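Local coordinates for alginate biosynthesis protein AlgX (Pseudomonas aeruginosa, PDB 4KNC) that takes part in the O-acetylation of the exopolysaccharide alginate and protects the polymer from degradation as it crosses the periplasm, at residues A[309-314]-A[381-386]; A[271-276]-A[296-301]; A[278-281]-A[285-288]; A[385-388]-A[392-395]; A[74-79]-A[316-321]. All blocks are in the same frame, centred on the assembly; numbering follows the deposited sequence.

In the fold
Read from the N terminus, the chain opens contact 5 at the C-terminal end of helix 61-76 and closes it only at residues 316-321, the end of the SGNH hydrolase-like domain. Within that long loop contact 2 joins 271-276 to 296-301, and contact 3 sits inside contact 2, pairing two consecutive helices. Contact 1 starts on helix 307-316 before contact 5 has closed, so the two cross; it ends on strand 380-386 of the carbohydrate-binding module. Contact 4 begins on that same strand and closes the next loop. Phe309 and Leu278 pack together where contacts 1 and 3 meet, and Thr393 of contact 4 rests on Ala279, so helices 275-282 and 307-316 mediate between the domains.

Contact 1 of 5, residues A[309-314]-A[381-386]; sequences FYRQAM and EQLKIE
Arg311 NH1 donates to Glu381 OE2 at 2.6 Å, a nearly straight bond (N-H...O angle 163°) that lies almost in the plane of the guanidinium. Beside it Arg311 NH2 reaches Glu381 OE1 at 3.0 Å, a more bent bond that uses the syn lone pair of that oxygen. The arginine thus grips the carboxylate end-on, one nitrogen to each oxygen, with the two flat groups turned only 30° from each other. This is a bidentate salt bridge, and its two bonds restrain how either group can rotate. The arginine chain bends at chi3 to bring its end into line, and NH2 has a second acceptor in the backbone oxygen of Gln400. Leu383 adds an apolar cover: its CD2 stands over one guanidinium face, toward the rim, 4.0 Å from Arg311 NH1.

One residue further along the helix, Gln312 and Ile385 approach from opposite directions. The methyl CG2 of Ile385 comes within 3.4 Å of Gln312 OE1, and Ile385 CD1 lies 3.8 Å from Gln312 CD, so the ends of both isoleucine branches lie against the amide. The amide nitrogen, meanwhile, is hydrogen-bonded to Ser308 O, one turn back in the helix.

The contact joins the two domains. The axes of 309-314 and 381-386 come within 10.7 Å, their directions about 76° apart. The first segment lies on helix 307-316, the second on strand 380-386, which edges one sheet of the carbohydrate-binding module. Phe309, Tyr310 and Ala313 pack on helices 61-76 and 275-282, and Met314 touches Gln400 of strand 396-400.

Contact 2 of 5, residues A[271-276]-A[296-301]; sequences GGFDSS and WEFATH
Phe273 meets two aromatic side chains of the strand at once. Trp296 CZ2 lies over one face of its ring, 3.4 Å from Phe273 CE1, the planes inclined at 39°. The edge of Phe273, by contrast, is directed at the face of Phe298 in a T-shaped pair, with Phe273 CD1 over the centre of that ring and 3.7 Å from Phe298 CD2. Phe298 CE1 in turn lies above the Trp296 ring, which completes a cluster of three.

The backbone helps to set this geometry. Trp296 NE1 donates in its ring plane to Phe273 O at 3.2 Å, a bent bond of 138°, so the indole is tied to the residue whose ring it covers. A water also receives that N-H weakly, and it lies 2.8 Å from both Gly272 O and Glu297 O, linking loop to strand. In Phe298 a chi1 of 54° sets CG between the backbone N and carbonyl carbon, which turns the ring toward Phe273.

Farther out, Tyr310 and Phe309 of helix 307-316 abut Phe273, while Val83 lies against Trp296 and Phe298. The strand belongs to the central parallel sheet of the SGNH hydrolase fold, and Phe298 stands about 10 Å, side chain to side chain, from the inferred nucleophile Ser243.

Contact 3 of 5, residues A[278-281]-A[285-288]; sequences LAYM and EFHK
A Met-aromatic contact and an edge-to-face ring pair hold together helices 275-282 and 284-288, two consecutive elements of the SGNH hydrolase-like domain, with Phe286 serving both. Met281 covers one face of the Phe286 ring: its CG sits 4.1 Å from the ring centroid and only 20° off the normal, a CH-pi contact, while the sulfur lies farther out and obliquely. Tyr280 works differently. It offers its face to the edge of Phe286, the planes at 65° and the centroids 5.0 Å apart, and the closest atoms of the two rings are Tyr280 CE2 and Phe286 CD1 at 3.5 Å. With CG anti to the backbone N (chi1 172°), the phenylalanine projects back toward the preceding helix and lies alongside Met281, crossing Tyr280 at about a right angle.

The turn between the helices is fastened by Ser283, whose hydroxyl bonds to Tyr280 O and weakly receives the N-H of Phe286. Phe286 CB packs close to the same carbonyl, 3.3 Å from Tyr280 O. His287 continues the row of rings, presenting the centre of its face to Phe286 CD2; its NE2 is hydrogen-bonded to Leu316 O at the end of helix 307-316. Around this group, Tyr280 also rests on Ala238 and Val240 of the parallel sheet, and Ile79 touches Phe286. At the methionine end of the contact, Met281 SD lies 3.9 Å from Phe286 CZ.

Contact 4 of 5, residues A[385-388]-A[392-395]; sequences IEQS and DTGG
Gln387 carries its CG anti to the backbone N (chi1 166°) and then runs on fully extended, while the first torsion of Thr393 (66°) leaves OG1 between its own N and carbonyl carbon, with the two side chains approaching from opposite directions. Gln387 OE1 stops 3.2 Å from Thr393 OG1 and 3.6 Å from Thr393 CG2, touching both branches of the threonine.

The hydrogen bonds of both side chains go to other residues. The Thr393 hydroxyl is hydrogen-bonded to the backbone oxygen of Arg396, and Gln387 NE2 is bonded to His367 ND1, just ahead of strand 368-375. The second of these bonds probably fixes the amide rotation, with NE2 turned to the histidine and OE1 left facing the threonine.

The loop involved connects strand 380-386, at the edge of one antiparallel sheet of the carbohydrate-binding module, to strand 396-400, at the edge of the other. Its far limb opens with an Asx turn: Gly394 N donates to Asp392 OD1 at 3.0 Å, on the anti side of the carboxylate and well out of its plane, through a bent N-H...O angle of 136°. Gly394 and Gly395 then follow with positive phi, a conformation that favours glycine. On the hydrolase-like side stands helix 275-282, where the Thr393 methyl CG2 rests on Ala279 CA and Ser388 CB lies against Ser275 OG.

Contact 5 of 5, residues A[74-79]-A[316-321]; sequences LKRKGI and LVDNGC
Val317 is the packed heart of the contact, with one methyl given to Leu74 and the other to Lys77. Its CG2 meets Leu74 CD2 at 3.9 Å, the two side chains crossing at about a right angle. CG1, set anti to the backbone N (chi1 175°), lies 3.7 Å from Lys77 CD, where the lysine chain, extended as far as CE, slides past in the opposite direction. That aliphatic chain also runs over the backbone, bringing Lys77 CD within 3.2 Å of Val317 O. Met281 of helix 275-282 touches Leu74 on the buried side.

Toward solvent the grip slackens. Arg76 and Asp318 form only a long salt bridge, NH1 to OD1 at 3.8 Å, and the placing of that nitrogen is less certain. NH1 also forms a salt bridge with Glu73, one turn earlier, and Lys77 NZ stays 5.5 Å from Asp318 OD2, near enough perhaps to add a weak attraction.

Both segments end helices, and both do so in the same manner. In one, Ile79 N returns to Leu74 O and Gly78 N to Lys75 O, with Gly78 taking the positive phi. In the other, Asn319 has the positive phi, with Gly320 N returning to Pro315 O and Asn319 N to Leu316 O, shortly before Cys321 enters its disulfide with Cys434. The arrangement is thus a pair of Schellman motifs at the ends of helices 61-76 and 307-316, where the two segments meet.

Contact 1 of 5, residues A[309-314]-A[381-386]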
# COMPACT_ATOMS: atom_id res chain seq x y z
N PHE A 309 -2.28 10.07 -4.96
CA PHE A 309 -1.29 9.00 -4.83
C PHE A 309 -0.27 9.05 -5.96
O PHE A 309 0.95 9.07 -5.72
CB PHE A 309 -1.95 7.62 -4.81
CG PHE A 309 -0.96 6.49 -4.90
CD1 PHE A 309 -0.10 6.22 -3.85
CD2 PHE A 309 -0.89 5.70 -6.04
CE1 PHE A 309 0.82 5.17 -3.93
CE2 PHE A 309 0.03 4.65 -6.12
CZ PHE A 309 0.88 4.39 -5.07
N TYR A 310 -0.77 9.07 -7.19
CA TYR A 310 0.10 9.06 -8.36
C TYR A 310 0.91 10.34 -8.53
O TYR A 310 2.05 10.29 -8.98
CB TYR A 310 -0.71 8.69 -9.61
CG TYR A 310 -1.31 7.30 -9.48
CD1 TYR A 310 -0.57 6.17 -9.82
CD2 TYR A 310 -2.58 7.12 -8.95
CE1 TYR A 310 -1.10 4.89 -9.67
CE2 TYR A 310 -3.13 5.85 -8.80
CZ TYR A 310 -2.37 4.73 -9.16
OH TYR A 310 -2.91 3.47 -9.00
N ARG A 311 0.32 11.48 -8.16
CA ARG A 311 1.07 12.74 -8.17
C ARG A 311 2.33 12.73 -7.28
O ARG A 311 3.28 13.47 -7.52
CB ARG A 311 0.17 13.91 -7.77
CG ARG A 311 -0.95 14.16 -8.75
CD ARG A 311 -1.74 15.38 -8.36
NE ARG A 311 -0.97 16.61 -8.47
CZ ARG A 311 -1.41 17.78 -8.06
NH1 ARG A 311 -2.61 17.87 -7.50
NH2 ARG A 311 -0.67 18.88 -8.18
N GLN A 312 2.32 11.90 -6.25
CA GLN A 312 3.51 11.68 -5.44
C GLN A 312 4.37 10.54 -6.03
O GLN A 312 5.58 10.70 -6.25
CB GLN A 312 3.12 11.36 -4.00
CG GLN A 312 2.42 12.49 -3.29
CD GLN A 312 1.85 12.05 -1.96
OE1 GLN A 312 2.57 11.94 -0.96
NE2 GLN A 312 0.54 11.79 -1.94
N ALA A 313 3.75 9.40 -6.30
CA ALA A 313 4.51 8.22 -6.72
C ALA A 313 5.32 8.44 -7.99
O ALA A 313 6.49 8.06 -8.03
CB ALA A 313 3.60 7.00 -6.85
N MET A 314 4.71 9.07 -9.00
CA MET A 314 5.40 9.29 -10.27
C MET A 314 6.74 10.04 -10.13
O MET A 314 7.78 9.49 -10.50
CB MET A 314 4.48 9.95 -11.32
CG MET A 314 3.35 9.06 -11.80
SD MET A 314 3.97 7.64 -12.73
CE MET A 314 4.18 8.42 -14.34
N GLU A 381 -4.65 25.93 -6.76
CA GLU A 381 -4.93 24.53 -6.44
C GLU A 381 -4.66 24.30 -4.97
O GLU A 381 -3.63 24.71 -4.46
CB GLU A 381 -4.06 23.58 -7.28
CG GLU A 381 -4.65 22.18 -7.33
CD GLU A 381 -3.61 21.07 -7.32
OE1 GLU A 381 -2.49 21.24 -7.84
OE2 GLU A 381 -3.94 20.00 -6.77
N GLN A 382 -5.58 23.63 -4.29
CA GLN A 382 -5.33 23.26 -2.91
C GLN A 382 -5.07 21.76 -2.78
O GLN A 382 -5.99 20.95 -2.86
CB GLN A 382 -6.49 23.68 -2.02
CG GLN A 382 -6.65 25.17 -1.92
CD GLN A 382 -7.83 25.57 -1.07
OE1 GLN A 382 -8.70 26.31 -1.52
NE2 GLN A 382 -7.86 25.09 0.16
N LEU A 383 -3.81 21.40 -2.58
CA LEU A 383 -3.42 20.01 -2.47
C LEU A 383 -3.08 19.65 -1.03
O LEU A 383 -2.12 20.17 -0.48
CB LEU A 383 -2.24 19.70 -3.38
CG LEU A 383 -1.64 18.31 -3.17
CD1 LEU A 383 -2.71 17.24 -3.34
CD2 LEU A 383 -0.46 18.06 -4.10
N LYS A 384 -3.84 18.74 -0.44
CA LYS A 384 -3.60 18.35 0.94
C LYS A 384 -3.16 16.89 1.00
O LYS A 384 -3.89 16.00 0.58
CB LYS A 384 -4.86 18.59 1.78
CG LYS A 384 -4.65 18.52 3.28
N ILE A 385 -1.95 16.67 1.51
CA ILE A 385 -1.36 15.33 1.59
C ILE A 385 -1.27 14.85 3.02
O ILE A 385 -0.56 15.43 3.84
CB ILE A 385 0.06 15.32 0.99
CG1 ILE A 385 0.05 15.82 -0.45
CG2 ILE A 385 0.68 13.91 1.07
CD1 ILE A 385 1.39 15.76 -1.13
N GLU A 386 -2.00 13.78 3.32
CA GLU A 386 -1.95 13.17 4.64
C GLU A 386 -1.02 11.96 4.60
O GLU A 386 -1.16 11.07 3.77
CB GLU A 386 -3.35 12.73 5.09
CG GLU A 386 -4.39 13.84 5.14
CD GLU A 386 -4.06 14.91 6.16
OE1 GLU A 386 -4.33 16.10 5.88
OE2 GLU A 386 -3.55 14.57 7.25

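Contact 2 of 5, residues A[271-276]-A[296-301]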
# COMPACT_ATOMS: atom_id res chain seq x y z
N GLY A 271 -0.66 1.30 7.04
CA GLY A 271 -0.32 2.15 5.91
C GLY A 271 -1.28 2.11 4.73
O GLY A 271 -1.30 3.02 3.91
N GLY A 272 -2.06 1.04 4.63
CA GLY A 272 -2.96 0.86 3.51
C GLY A 272 -2.29 0.75 2.14
O GLY A 272 -1.17 0.27 2.00
N PHE A 273 -3.00 1.24 1.14
CA PHE A 273 -2.62 1.14 -0.26
C PHE A 273 -1.37 1.93 -0.59
O PHE A 273 -0.56 1.52 -1.43
CB PHE A 273 -3.81 1.67 -1.08
CG PHE A 273 -3.56 1.74 -2.57
CD1 PHE A 273 -3.52 0.58 -3.34
CD2 PHE A 273 -3.43 2.97 -3.22
CE1 PHE A 273 -3.32 0.65 -4.72
CE2 PHE A 273 -3.24 3.05 -4.59
CZ PHE A 273 -3.17 1.89 -5.35
N ASP A 274 -1.21 3.07 0.07
CA ASP A 274 -0.29 4.11 -0.39
C ASP A 274 0.99 4.30 0.44
O ASP A 274 2.07 4.49 -0.12
CB ASP A 274 -1.03 5.45 -0.54
CG ASP A 274 -1.56 6.00 0.79
OD1 ASP A 274 -1.97 5.22 1.68
OD2 ASP A 274 -1.58 7.24 0.93
N SER A 275 0.88 4.23 1.76
CA SER A 275 1.94 4.73 2.64
C SER A 275 3.29 4.02 2.51
O SER A 275 4.34 4.66 2.45
CB SER A 275 1.46 4.73 4.10
OG SER A 275 0.35 5.60 4.25
N SER A 276 3.25 2.70 2.44
CA SER A 276 4.49 1.92 2.45
C SER A 276 5.33 2.20 1.22
O SER A 276 6.54 2.45 1.32
CB SER A 276 4.18 0.43 2.57
OG SER A 276 5.35 -0.33 2.41
N TRP A 296 4.25 -5.43 -4.26
CA TRP A 296 3.33 -4.47 -3.67
C TRP A 296 2.05 -5.17 -3.26
O TRP A 296 1.30 -5.66 -4.09
CB TRP A 296 3.05 -3.35 -4.68
CG TRP A 296 2.16 -2.23 -4.18
CD1 TRP A 296 1.78 -1.97 -2.89
CD2 TRP A 296 1.54 -1.23 -5.00
NE1 TRP A 296 0.96 -0.85 -2.85
CE2 TRP A 296 0.79 -0.39 -4.13
CE3 TRP A 296 1.52 -0.97 -6.37
CZ2 TRP A 296 0.05 0.69 -4.61
CZ3 TRP A 296 0.78 0.11 -6.83
CH2 TRP A 296 0.06 0.92 -5.96
N GLU A 297 1.81 -5.21 -1.95
CA GLU A 297 0.70 -5.96 -1.37
C GLU A 297 -0.37 -5.04 -0.78
O GLU A 297 -0.07 -4.14 0.02
CB GLU A 297 1.23 -6.91 -0.29
CG GLU A 297 0.14 -7.50 0.61
CD GLU A 297 -0.13 -6.65 1.88
OE1 GLU A 297 -1.31 -6.28 2.10
OE2 GLU A 297 0.82 -6.34 2.64
N PHE A 298 -1.62 -5.27 -1.17
CA PHE A 298 -2.77 -4.56 -0.61
C PHE A 298 -4.05 -5.35 -0.88
O PHE A 298 -4.05 -6.30 -1.67
CB PHE A 298 -2.88 -3.15 -1.19
CG PHE A 298 -2.89 -3.10 -2.69
CD1 PHE A 298 -1.70 -3.04 -3.41
CD2 PHE A 298 -4.09 -3.11 -3.40
CE1 PHE A 298 -1.70 -3.00 -4.81
CE2 PHE A 298 -4.10 -3.08 -4.79
CZ PHE A 298 -2.89 -3.02 -5.50
N ALA A 299 -5.14 -4.96 -0.22
CA ALA A 299 -6.41 -5.66 -0.36
C ALA A 299 -7.39 -4.97 -1.32
O ALA A 299 -7.09 -3.94 -1.92
CB ALA A 299 -7.07 -5.86 1.02
N THR A 300 -8.58 -5.54 -1.43
CA THR A 300 -9.49 -5.21 -2.52
C THR A 300 -10.42 -4.01 -2.27
O THR A 300 -11.23 -3.69 -3.13
CB THR A 300 -10.34 -6.44 -2.90
OG1 THR A 300 -11.05 -6.92 -1.74
CG2 THR A 300 -9.45 -7.56 -3.44
N HIS A 301 -10.30 -3.35 -1.11
CA HIS A 301 -11.23 -2.27 -0.78
C HIS A 301 -10.67 -0.87 -1.06
O HIS A 301 -11.37 0.11 -0.88
CB HIS A 301 -11.71 -2.37 0.68
CG HIS A 301 -10.61 -2.23 1.69
ND1 HIS A 301 -9.75 -3.26 2.00
CD2 HIS A 301 -10.22 -1.17 2.44
CE1 HIS A 301 -8.89 -2.85 2.92
NE2 HIS A 301 -9.16 -1.59 3.21
O HOH W 1 0.38 -1.35 0.30

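Contact 3 of 5, residues A[278-281]-A[285-288]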
# COMPACT_ATOMS: atom_id res chain seq x y z
N LEU A 278 5.06 4.82 -0.84
CA LEU A 278 5.49 6.22 -0.87
C LEU A 278 6.70 6.46 0.05
O LEU A 278 7.67 7.09 -0.36
CB LEU A 278 4.33 7.16 -0.50
CG LEU A 278 3.16 7.32 -1.48
CD1 LEU A 278 2.19 8.43 -1.01
CD2 LEU A 278 3.66 7.61 -2.90
N ALA A 279 6.65 5.94 1.27
CA ALA A 279 7.78 6.09 2.18
C ALA A 279 9.03 5.44 1.61
O ALA A 279 10.12 6.03 1.62
CB ALA A 279 7.46 5.52 3.56
N TYR A 280 8.87 4.22 1.10
CA TYR A 280 10.00 3.51 0.47
C TYR A 280 10.63 4.29 -0.69
O TYR A 280 11.85 4.46 -0.75
CB TYR A 280 9.58 2.10 -0.00
CG TYR A 280 10.72 1.31 -0.60
CD1 TYR A 280 11.93 1.20 0.06
CD2 TYR A 280 10.58 0.67 -1.82
CE1 TYR A 280 12.99 0.47 -0.49
CE2 TYR A 280 11.62 -0.06 -2.37
CZ TYR A 280 12.82 -0.15 -1.70
OH TYR A 280 13.85 -0.88 -2.26
N MET A 281 9.80 4.78 -1.61
CA MET A 281 10.33 5.54 -2.74
C MET A 281 10.77 6.96 -2.36
O MET A 281 11.35 7.66 -3.19
CB MET A 281 9.34 5.58 -3.90
CG MET A 281 8.89 4.23 -4.39
SD MET A 281 8.38 4.28 -6.12
CE MET A 281 7.00 5.42 -6.08
N GLU A 285 18.06 5.07 0.15
CA GLU A 285 18.54 3.75 -0.27
C GLU A 285 17.82 3.28 -1.53
O GLU A 285 18.43 2.64 -2.40
CB GLU A 285 18.40 2.72 0.86
CG GLU A 285 18.86 1.30 0.49
CD GLU A 285 20.37 1.18 0.21
OE1 GLU A 285 21.16 2.00 0.72
OE2 GLU A 285 20.76 0.26 -0.54
N PHE A 286 16.53 3.63 -1.65
CA PHE A 286 15.77 3.26 -2.84
C PHE A 286 16.43 3.81 -4.09
O PHE A 286 16.62 3.08 -5.06
CB PHE A 286 14.32 3.72 -2.76
CG PHE A 286 13.54 3.53 -4.03
CD1 PHE A 286 13.14 2.26 -4.43
CD2 PHE A 286 13.20 4.61 -4.83
CE1 PHE A 286 12.42 2.08 -5.61
CE2 PHE A 286 12.48 4.44 -6.01
CZ PHE A 286 12.09 3.17 -6.40
N HIS A 287 16.81 5.09 -4.05
CA HIS A 287 17.44 5.69 -5.23
C HIS A 287 18.92 5.36 -5.38
O HIS A 287 19.44 5.36 -6.51
CB HIS A 287 17.18 7.20 -5.28
CG HIS A 287 15.73 7.52 -5.47
ND1 HIS A 287 14.90 7.84 -4.42
CD2 HIS A 287 14.95 7.49 -6.57
CE1 HIS A 287 13.68 8.04 -4.87
NE2 HIS A 287 13.68 7.82 -6.18
N LYS A 288 19.60 5.06 -4.28
CA LYS A 288 20.98 4.61 -4.40
C LYS A 288 21.04 3.21 -5.02
O LYS A 288 21.68 3.01 -6.05
CB LYS A 288 21.72 4.63 -3.06
CG LYS A 288 23.12 4.03 -3.19

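Contact 4 of 5, residues A[385-388]-A[392-395]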
# COMPACT_ATOMS: atom_id res chain seq x y z
N ILE A 385 -1.95 16.67 1.51
CA ILE A 385 -1.36 15.33 1.59
C ILE A 385 -1.27 14.85 3.02
O ILE A 385 -0.56 15.43 3.84
CB ILE A 385 0.06 15.32 0.99
CG1 ILE A 385 0.05 15.82 -0.45
CG2 ILE A 385 0.68 13.91 1.07
CD1 ILE A 385 1.39 15.76 -1.13
N GLU A 386 -2.00 13.78 3.32
CA GLU A 386 -1.95 13.17 4.64
C GLU A 386 -1.02 11.96 4.60
O GLU A 386 -1.16 11.07 3.77
CB GLU A 386 -3.35 12.73 5.09
CG GLU A 386 -4.39 13.84 5.14
CD GLU A 386 -4.06 14.91 6.16
OE1 GLU A 386 -4.33 16.10 5.88
OE2 GLU A 386 -3.55 14.57 7.25
N GLN A 387 -0.06 11.94 5.52
CA GLN A 387 0.92 10.87 5.57
C GLN A 387 0.67 10.02 6.81
O GLN A 387 0.28 10.54 7.85
CB GLN A 387 2.31 11.48 5.61
CG GLN A 387 3.40 10.54 6.00
CD GLN A 387 4.77 11.21 5.97
OE1 GLN A 387 5.47 11.19 4.96
NE2 GLN A 387 5.15 11.81 7.09
N SER A 388 0.89 8.71 6.70
CA SER A 388 0.72 7.79 7.81
C SER A 388 1.53 8.21 9.03
O SER A 388 2.66 8.68 8.90
CB SER A 388 1.15 6.37 7.40
OG SER A 388 1.23 5.52 8.53
N ASP A 392 8.38 7.42 8.42
CA ASP A 392 9.38 8.45 8.63
C ASP A 392 10.11 8.67 7.31
O ASP A 392 10.98 7.88 6.93
CB ASP A 392 10.37 8.01 9.72
CG ASP A 392 11.35 9.11 10.12
OD1 ASP A 392 11.96 9.75 9.23
OD2 ASP A 392 11.52 9.33 11.34
N THR A 393 9.74 9.73 6.60
CA THR A 393 10.40 10.11 5.35
C THR A 393 11.30 11.31 5.61
O THR A 393 11.77 11.97 4.67
CB THR A 393 9.39 10.46 4.24
OG1 THR A 393 8.66 11.65 4.60
CG2 THR A 393 8.41 9.31 4.02
N GLY A 394 11.54 11.59 6.89
CA GLY A 394 12.33 12.73 7.30
C GLY A 394 11.56 14.03 7.11
O GLY A 394 12.16 15.09 6.98
N GLY A 395 10.24 13.93 7.09
CA GLY A 395 9.39 15.08 6.85
C GLY A 395 9.35 15.53 5.40
O GLY A 395 8.79 16.58 5.09

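Contact 5 of 5, residues A[74-79]-A[316-321]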
# COMPACT_ATOMS: atom_id res chain seq x y z
N LEU A 74 8.45 2.95 -13.30
CA LEU A 74 9.31 2.01 -12.57
C LEU A 74 10.20 1.18 -13.50
O LEU A 74 11.40 1.03 -13.24
CB LEU A 74 8.47 1.09 -11.68
CG LEU A 74 7.82 1.79 -10.48
CD1 LEU A 74 6.73 0.92 -9.89
CD2 LEU A 74 8.88 2.11 -9.44
N LYS A 75 9.61 0.64 -14.57
CA LYS A 75 10.35 -0.14 -15.57
C LYS A 75 11.51 0.64 -16.20
O LYS A 75 12.57 0.08 -16.47
CB LYS A 75 9.41 -0.64 -16.66
CG LYS A 75 10.10 -1.56 -17.66
CD LYS A 75 10.72 -2.74 -16.94
CE LYS A 75 11.46 -3.65 -17.92
NZ LYS A 75 10.50 -4.37 -18.82
N ARG A 76 11.31 1.93 -16.45
CA ARG A 76 12.38 2.76 -17.00
C ARG A 76 13.58 2.79 -16.07
O ARG A 76 14.71 2.94 -16.51
CB ARG A 76 11.92 4.20 -17.21
CG ARG A 76 10.99 4.44 -18.38
CD ARG A 76 11.02 5.92 -18.80
NE ARG A 76 10.87 6.84 -17.67
CZ ARG A 76 11.88 7.49 -17.09
NH1 ARG A 76 11.66 8.30 -16.07
NH2 ARG A 76 13.12 7.31 -17.52
N LYS A 77 13.32 2.67 -14.77
CA LYS A 77 14.38 2.75 -13.77
C LYS A 77 15.01 1.37 -13.52
O LYS A 77 15.89 1.22 -12.67
CB LYS A 77 13.84 3.36 -12.48
CG LYS A 77 14.89 3.85 -11.49
CD LYS A 77 14.25 4.38 -10.21
CE LYS A 77 15.27 4.57 -9.09
NZ LYS A 77 16.39 5.48 -9.48
N GLY A 78 14.56 0.36 -14.27
CA GLY A 78 15.03 -1.01 -14.10
C GLY A 78 14.32 -1.80 -12.99
O GLY A 78 14.90 -2.72 -12.42
N ILE A 79 13.07 -1.44 -12.71
CA ILE A 79 12.29 -2.10 -11.66
C ILE A 79 11.05 -2.80 -12.21
O ILE A 79 10.20 -2.17 -12.85
CB ILE A 79 11.87 -1.10 -10.56
CG1 ILE A 79 13.08 -0.27 -10.11
CG2 ILE A 79 11.26 -1.83 -9.37
CD1 ILE A 79 12.69 0.92 -9.28
N LEU A 316 8.39 10.54 -7.47
CA LEU A 316 9.21 9.88 -6.46
C LEU A 316 10.15 8.83 -7.06
O LEU A 316 11.21 8.54 -6.49
CB LEU A 316 8.34 9.26 -5.37
CG LEU A 316 7.93 10.25 -4.28
CD1 LEU A 316 6.99 9.57 -3.29
CD2 LEU A 316 9.17 10.76 -3.58
N VAL A 317 9.78 8.26 -8.20
CA VAL A 317 10.64 7.27 -8.86
C VAL A 317 12.04 7.83 -9.11
O VAL A 317 13.03 7.11 -8.95
CB VAL A 317 10.01 6.74 -10.17
CG1 VAL A 317 10.96 5.82 -10.89
CG2 VAL A 317 8.72 6.02 -9.86
N ASP A 318 12.13 9.13 -9.45
CA ASP A 318 13.43 9.79 -9.66
C ASP A 318 13.82 10.79 -8.57
O ASP A 318 14.42 11.82 -8.86
CB ASP A 318 13.48 10.49 -11.02
CG ASP A 318 13.54 9.52 -12.16
OD1 ASP A 318 12.52 8.84 -12.40
OD2 ASP A 318 14.61 9.43 -12.81
N ASN A 319 13.48 10.47 -7.33
CA ASN A 319 13.94 11.24 -6.18
C ASN A 319 13.58 12.73 -6.18
O ASN A 319 14.34 13.56 -5.67
CB ASN A 319 15.46 11.06 -6.00
CG ASN A 319 15.87 11.09 -4.54
OD1 ASN A 319 15.05 11.37 -3.65
ND2 ASN A 319 17.15 10.82 -4.27
N GLY A 320 12.42 13.07 -6.74
CA GLY A 320 11.95 14.45 -6.77
C GLY A 320 12.94 15.44 -7.35
O GLY A 320 13.26 15.40 -8.55
N CYS A 321 13.43 16.34 -6.50
CA CYS A 321 14.39 17.35 -6.94
C CYS A 321 15.81 17.04 -6.50
O CYS A 321 16.74 17.79 -6.81
CB CYS A 321 13.99 18.73 -6.41
SG CYS A 321 12.44 19.36 -7.07